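Local coordinates for protein Afp2 (Serratia entomophila, PDB 6RBN) that probably forms part of the contractile sheath around the inner tube of the anti-feeding prophage, a phage-tail-like injection system, at residues Y124-G128 and I250-R254; V287-H292 and A308-Q312. One frame throughout, in Å; residues are numbered along the deposited sequence.

Contact 1: Y124-G128 and I250-R254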
loop_
_atom_site.group_PDB
_atom_site.type_symbol
_atom_site.label_atom_id
_atom_site.label_comp_id
_atom_site.label_asym_id
_atom_site.label_seq_id
_atom_site.Cartn_x
_atom_site.Cartn_y
_atom_site.Cartn_z
ATOM N N TYR C 124 60.939 -29.413 50.062
ATOM C CA TYR C 124 61.504 -29.439 48.720
ATOM C C TYR C 124 61.274 -30.741 47.965
ATOM O O TYR C 124 61.892 -30.932 46.913
ATOM C CB TYR C 124 62.993 -29.128 48.768
ATOM C CG TYR C 124 63.278 -27.658 48.861
ATOM C CD1 TYR C 124 63.199 -26.858 47.733
ATOM C CD2 TYR C 124 63.622 -27.068 50.065
ATOM C CE1 TYR C 124 63.452 -25.512 47.796
ATOM C CE2 TYR C 124 63.882 -25.717 50.138
ATOM C CZ TYR C 124 63.794 -24.944 48.999
ATOM O OH TYR C 124 64.050 -23.597 49.066
ATOM N N ARG C 125 60.419 -31.635 48.484
ATOM C CA ARG C 125 59.881 -32.798 47.756
ATOM C C ARG C 125 60.971 -33.775 47.321
ATOM O O ARG C 125 60.952 -34.293 46.204
ATOM C CB ARG C 125 59.059 -32.369 46.540
ATOM C CG ARG C 125 57.936 -31.396 46.804
ATOM C CD ARG C 125 56.850 -31.975 47.666
ATOM N NE ARG C 125 57.000 -31.638 49.075
ATOM C CZ ARG C 125 56.290 -32.200 50.045
ATOM N NH1 ARG C 125 55.393 -33.121 49.746
ATOM N NH2 ARG C 125 56.472 -31.842 51.305
ATOM N N ILE C 126 61.936 -34.018 48.197
ATOM C CA ILE C 126 63.049 -34.885 47.888
ATOM C C ILE C 126 62.893 -36.200 48.642
ATOM O O ILE C 126 62.028 -36.353 49.498
ATOM C CB ILE C 126 64.403 -34.188 48.178
ATOM C CG1 ILE C 126 64.361 -33.418 49.503
ATOM C CG2 ILE C 126 64.770 -33.259 47.043
ATOM C CD1 ILE C 126 64.765 -34.188 50.726
ATOM N N PHE C 127 63.735 -37.172 48.308
ATOM C CA PHE C 127 63.752 -38.459 48.990
ATOM C C PHE C 127 65.200 -38.838 49.254
ATOM O O PHE C 127 66.011 -38.874 48.327
ATOM C CB PHE C 127 63.060 -39.540 48.158
ATOM C CG PHE C 127 62.865 -40.831 48.889
ATOM C CD1 PHE C 127 61.839 -40.970 49.808
ATOM C CD2 PHE C 127 63.708 -41.906 48.670
ATOM C CE1 PHE C 127 61.654 -42.150 50.486
ATOM C CE2 PHE C 127 63.528 -43.090 49.350
ATOM C CZ PHE C 127 62.499 -43.209 50.259
ATOM N N GLY C 128 65.522 -39.112 50.513
ATOM C CA GLY C 128 66.889 -39.396 50.897
ATOM C C GLY C 128 67.211 -40.879 50.898
ATOM O O GLY C 128 66.375 -41.717 51.207
ATOM N N ILE C 250 58.116 -46.836 50.378
ATOM C CA ILE C 250 58.845 -46.011 49.395
ATOM C C ILE C 250 58.123 -45.789 48.058
ATOM O O ILE C 250 58.172 -44.653 47.559
ATOM C CB ILE C 250 60.252 -46.607 49.147
ATOM C CG1 ILE C 250 61.076 -46.647 50.426
ATOM C CG2 ILE C 250 61.061 -45.829 48.112
ATOM C CD1 ILE C 250 62.355 -47.424 50.265
ATOM N N PRO C 251 57.423 -46.815 47.412
ATOM C CA PRO C 251 56.503 -46.482 46.306
ATOM C C PRO C 251 55.498 -45.370 46.560
ATOM O O PRO C 251 55.461 -44.407 45.793
ATOM C CB PRO C 251 55.758 -47.797 46.072
ATOM C CG PRO C 251 56.680 -48.781 46.420
ATOM C CD PRO C 251 57.530 -48.286 47.518
ATOM N N VAL C 252 54.696 -45.464 47.624
ATOM C CA VAL C 252 53.628 -44.485 47.801
ATOM C C VAL C 252 54.126 -43.155 48.337
ATOM O O VAL C 252 53.357 -42.190 48.357
ATOM C CB VAL C 252 52.499 -44.990 48.721
ATOM C CG1 VAL C 252 52.012 -46.349 48.264
ATOM C CG2 VAL C 252 52.917 -45.004 50.162
ATOM N N ARG C 253 55.384 -43.063 48.764
ATOM C CA ARG C 253 55.927 -41.745 49.060
ATOM C C ARG C 253 56.460 -41.078 47.799
ATOM O O ARG C 253 56.134 -39.921 47.521
ATOM C CB ARG C 253 57.043 -41.812 50.104
ATOM C CG ARG C 253 57.494 -40.416 50.462
ATOM C CD ARG C 253 56.401 -39.782 51.284
ATOM N NE ARG C 253 56.398 -38.330 51.263
ATOM C CZ ARG C 253 55.659 -37.637 50.408
ATOM N NH1 ARG C 253 54.881 -38.279 49.558
ATOM N NH2 ARG C 253 55.675 -36.319 50.404
ATOM N N ARG C 254 57.269 -41.803 47.021
ATOM C CA ARG C 254 57.779 -41.284 45.756
ATOM C C ARG C 254 56.694 -41.095 44.710
ATOM O O ARG C 254 56.914 -40.359 43.746
ATOM C CB ARG C 254 58.851 -42.207 45.185
ATOM C CG ARG C 254 60.192 -42.096 45.847
ATOM C CD ARG C 254 61.176 -43.047 45.205
ATOM N NE ARG C 254 61.262 -42.853 43.762
ATOM C CZ ARG C 254 62.003 -41.930 43.159
ATOM N NH1 ARG C 254 62.721 -41.076 43.870
ATOM N NH2 ARG C 254 62.009 -41.849 41.840
#
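Phe127 lays one face of its ring over the aliphatic part of Arg254, with Phe127 CG 4.2 Å from Arg254 CG, and pushes its tip against Ile250, where Phe127 CZ is 3.7 Å from Ile250 CG2. Its CA-to-CB bond points toward the helix, and at 95 Å² it is the residue most covered here, out of 231 Å² buried in all. Arg253 CG touches the same ring more loosely, 4.4 Å from Phe127 CD1. Ile250, Arg253 and Arg254 can share one aromatic ring because positions 250, 253 and 254 fall on one side of the helix, with Arg254 N 3.0 Å from Ile250 O. Phe127 itself is held in the sheet by backbone hydrogen bonds to Thr101 and Ile103, while the CA-to-CB bond of Ile126 points away from the helix and its side chain packs on helices 90-97 and 112-122.

Next to this apolar patch two like charges approach: Arg125 NH1 stands 3.3 Å from Arg253 NH2, a pair of donors that cannot bond to each other. Both nitrogens form salt bridges to Glu14 of an Afp3 chain, and Arg125 NH1 forms another to Glu260 of its own chain. Arg254, whose CA-to-CB bond points sideways, forms a salt bridge through NH2 with Asp185. The direct contact between strand and helix is therefore apolar, made by a phenylalanine and the hydrocarbon parts of its neighbours, whereas the close approach of Arg125 and Arg253 is compensated by carboxylates, one of them supplied by a neighbouring Afp3 chain.

Contact 2: V287-H292 and A308-Q312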
loop_
_atom_site.group_PDB
_atom_site.type_symbol
_atom_site.label_atom_id
_atom_site.label_comp_id
_atom_site.label_asym_id
_atom_site.label_seq_id
_atom_site.Cartn_x
_atom_site.Cartn_y
_atom_site.Cartn_z
ATOM N N VAL C 287 44.517 -30.137 36.400
ATOM C CA VAL C 287 44.877 -31.214 37.313
ATOM C C VAL C 287 44.117 -32.490 36.979
ATOM O O VAL C 287 44.688 -33.582 37.008
ATOM C CB VAL C 287 44.630 -30.767 38.765
ATOM C CG1 VAL C 287 45.022 -31.853 39.726
ATOM C CG2 VAL C 287 45.400 -29.504 39.067
ATOM N N ASP C 288 42.827 -32.368 36.639
ATOM C CA ASP C 288 42.044 -33.530 36.226
ATOM C C ASP C 288 42.550 -34.129 34.923
ATOM O O ASP C 288 42.407 -35.334 34.707
ATOM C CB ASP C 288 40.571 -33.161 36.071
ATOM C CG ASP C 288 39.873 -32.985 37.391
ATOM O OD1 ASP C 288 40.288 -33.631 38.372
ATOM O OD2 ASP C 288 38.892 -32.216 37.447
ATOM N N SER C 289 43.130 -33.315 34.040
ATOM C CA SER C 289 43.731 -33.870 32.834
ATOM C C SER C 289 45.026 -34.599 33.152
ATOM O O SER C 289 45.349 -35.594 32.497
ATOM C CB SER C 289 43.988 -32.770 31.808
ATOM O OG SER C 289 45.021 -31.907 32.240
ATOM N N TYR C 290 45.775 -34.123 34.148
ATOM C CA TYR C 290 46.993 -34.814 34.554
ATOM C C TYR C 290 46.671 -36.105 35.291
ATOM O O TYR C 290 47.271 -37.151 35.020
ATOM C CB TYR C 290 47.858 -33.904 35.424
ATOM C CG TYR C 290 49.107 -34.587 35.929
ATOM C CD1 TYR C 290 50.174 -34.833 35.080
ATOM C CD2 TYR C 290 49.214 -34.994 37.251
ATOM C CE1 TYR C 290 51.312 -35.464 35.532
ATOM C CE2 TYR C 290 50.348 -35.628 37.710
ATOM C CZ TYR C 290 51.392 -35.857 36.847
ATOM O OH TYR C 290 52.525 -36.489 37.297
ATOM N N LEU C 291 45.733 -36.052 36.232
ATOM C CA LEU C 291 45.432 -37.223 37.043
ATOM C C LEU C 291 44.642 -38.285 36.294
ATOM O O LEU C 291 44.625 -39.436 36.734
ATOM C CB LEU C 291 44.670 -36.816 38.301
ATOM C CG LEU C 291 45.459 -36.004 39.323
ATOM C CD1 LEU C 291 44.563 -35.570 40.459
ATOM C CD2 LEU C 291 46.619 -36.815 39.848
ATOM N N HIS C 292 43.992 -37.938 35.181
ATOM C CA HIS C 292 43.308 -38.967 34.406
ATOM C C HIS C 292 44.292 -39.776 33.579
ATOM O O HIS C 292 44.148 -40.997 33.459
ATOM C CB HIS C 292 42.260 -38.353 33.483
ATOM C CG HIS C 292 41.381 -39.363 32.818
ATOM N ND1 HIS C 292 40.274 -39.904 33.433
ATOM C CD2 HIS C 292 41.472 -39.968 31.612
ATOM C CE1 HIS C 292 39.703 -40.772 32.620
ATOM N NE2 HIS C 292 40.410 -40.832 31.508
ATOM N N ALA C 308 39.434 -42.885 42.436
ATOM C CA ALA C 308 40.856 -42.728 42.176
ATOM C C ALA C 308 41.385 -41.359 42.578
ATOM O O ALA C 308 42.439 -41.273 43.211
ATOM C CB ALA C 308 41.148 -42.988 40.699
ATOM N N TRP C 309 40.689 -40.282 42.218
ATOM C CA TRP C 309 41.098 -38.956 42.650
ATOM C C TRP C 309 39.878 -38.058 42.772
ATOM O O TRP C 309 38.816 -38.343 42.218
ATOM C CB TRP C 309 42.117 -38.322 41.688
ATOM C CG TRP C 309 41.537 -37.827 40.397
ATOM C CD1 TRP C 309 41.130 -36.557 40.123
ATOM C CD2 TRP C 309 41.278 -38.591 39.216
ATOM N NE1 TRP C 309 40.643 -36.478 38.848
ATOM C CE2 TRP C 309 40.722 -37.716 38.269
ATOM C CE3 TRP C 309 41.466 -39.928 38.869
ATOM C CZ2 TRP C 309 40.351 -38.135 36.998
ATOM C CZ3 TRP C 309 41.095 -40.341 37.609
ATOM C CH2 TRP C 309 40.544 -39.450 36.688
ATOM N N PHE C 310 40.043 -36.961 43.508
ATOM C CA PHE C 310 39.100 -35.853 43.469
ATOM C C PHE C 310 39.879 -34.551 43.510
ATOM O O PHE C 310 40.925 -34.455 44.154
ATOM C CB PHE C 310 38.063 -35.900 44.614
ATOM C CG PHE C 310 38.634 -35.692 45.994
ATOM C CD1 PHE C 310 39.096 -36.765 46.729
ATOM C CD2 PHE C 310 38.653 -34.431 46.579
ATOM C CE1 PHE C 310 39.602 -36.584 47.998
ATOM C CE2 PHE C 310 39.168 -34.244 47.839
ATOM C CZ PHE C 310 39.639 -35.323 48.551
ATOM N N VAL C 311 39.364 -33.549 42.805
ATOM C CA VAL C 311 39.903 -32.195 42.811
ATOM C C VAL C 311 38.740 -31.251 43.053
ATOM O O VAL C 311 37.701 -31.373 42.396
ATOM C CB VAL C 311 40.608 -31.848 41.484
ATOM C CG1 VAL C 311 41.091 -30.414 41.491
ATOM C CG2 VAL C 311 41.769 -32.778 41.225
ATOM N N GLN C 312 38.894 -30.322 43.994
ATOM C CA GLN C 312 37.831 -29.363 44.251
ATOM C C GLN C 312 38.384 -28.011 44.677
ATOM O O GLN C 312 39.387 -27.927 45.389
ATOM C CB GLN C 312 36.851 -29.911 45.292
ATOM C CG GLN C 312 37.453 -30.283 46.612
ATOM C CD GLN C 312 36.453 -30.971 47.504
ATOM O OE1 GLN C 312 35.279 -31.084 47.158
ATOM N NE2 GLN C 312 36.913 -31.461 48.641
#
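Leu291 sits at the apolar centre, its CB 3.8 Å from the centroid of the Trp309 five-membered ring and 5° off the ring normal, a CH-pi contact over the face. Leu291 CD1 also reaches Trp309 CD1 at 3.6 Å and Val311 CG2 at 4.0 Å, and Val287 CG1 extends the patch to Val311 CG2 at 3.7 Å. Trp309 and Val311, two residues apart, both direct their CA-to-CB bonds toward the helix, whereas those of Phe310 and Gln312 point away, and Phe310 packs on Afp3 chains.

Farther out, the rim of the indole meets His292: His292 ND1 is 3.3 Å from Trp309 CH2, with the planes at 77° and neither ring over the other's face. At the polar edge Trp309 NE1 donates a hydrogen bond to Asp288 OD1 (2.9 Å, 146°), the sole hydrogen bond between the segments.

The segment axes approach to 9.3 Å at 173°, so helix and strand run antiparallel. Strand 309-312 pairs with strand 328-335, whose Ile333 and Leu335 also touch Leu291. The result is a helix packed on one face of an antiparallel strand pair, a two-layer alpha+beta arrangement, here in the phage tail sheath C-terminal domain.

How the contacts relate
Contact 1 closes before contact 2 opens along the chain, and the two do not touch: their centres lie about 20 Å apart, their nearest atoms about 9 Å. Contact 1 is buried, its centre about 7 Å from the centre of the chain, and joins the subtilisin-like range to the C-terminal range; the centre of contact 2 lies about 24 Å from it, wholly within the C-terminal range. Helix 250-267 connects them physically. Its N-terminal part belongs to contact 1, and farther along Ile263 packs on Val287 and Tyr290 of segment 287-292. Both segment pairs also lie beside Afp3 chains, in contact 2 on the strand side that faces away from the helix, consistent with both lying at or near subunit interfaces.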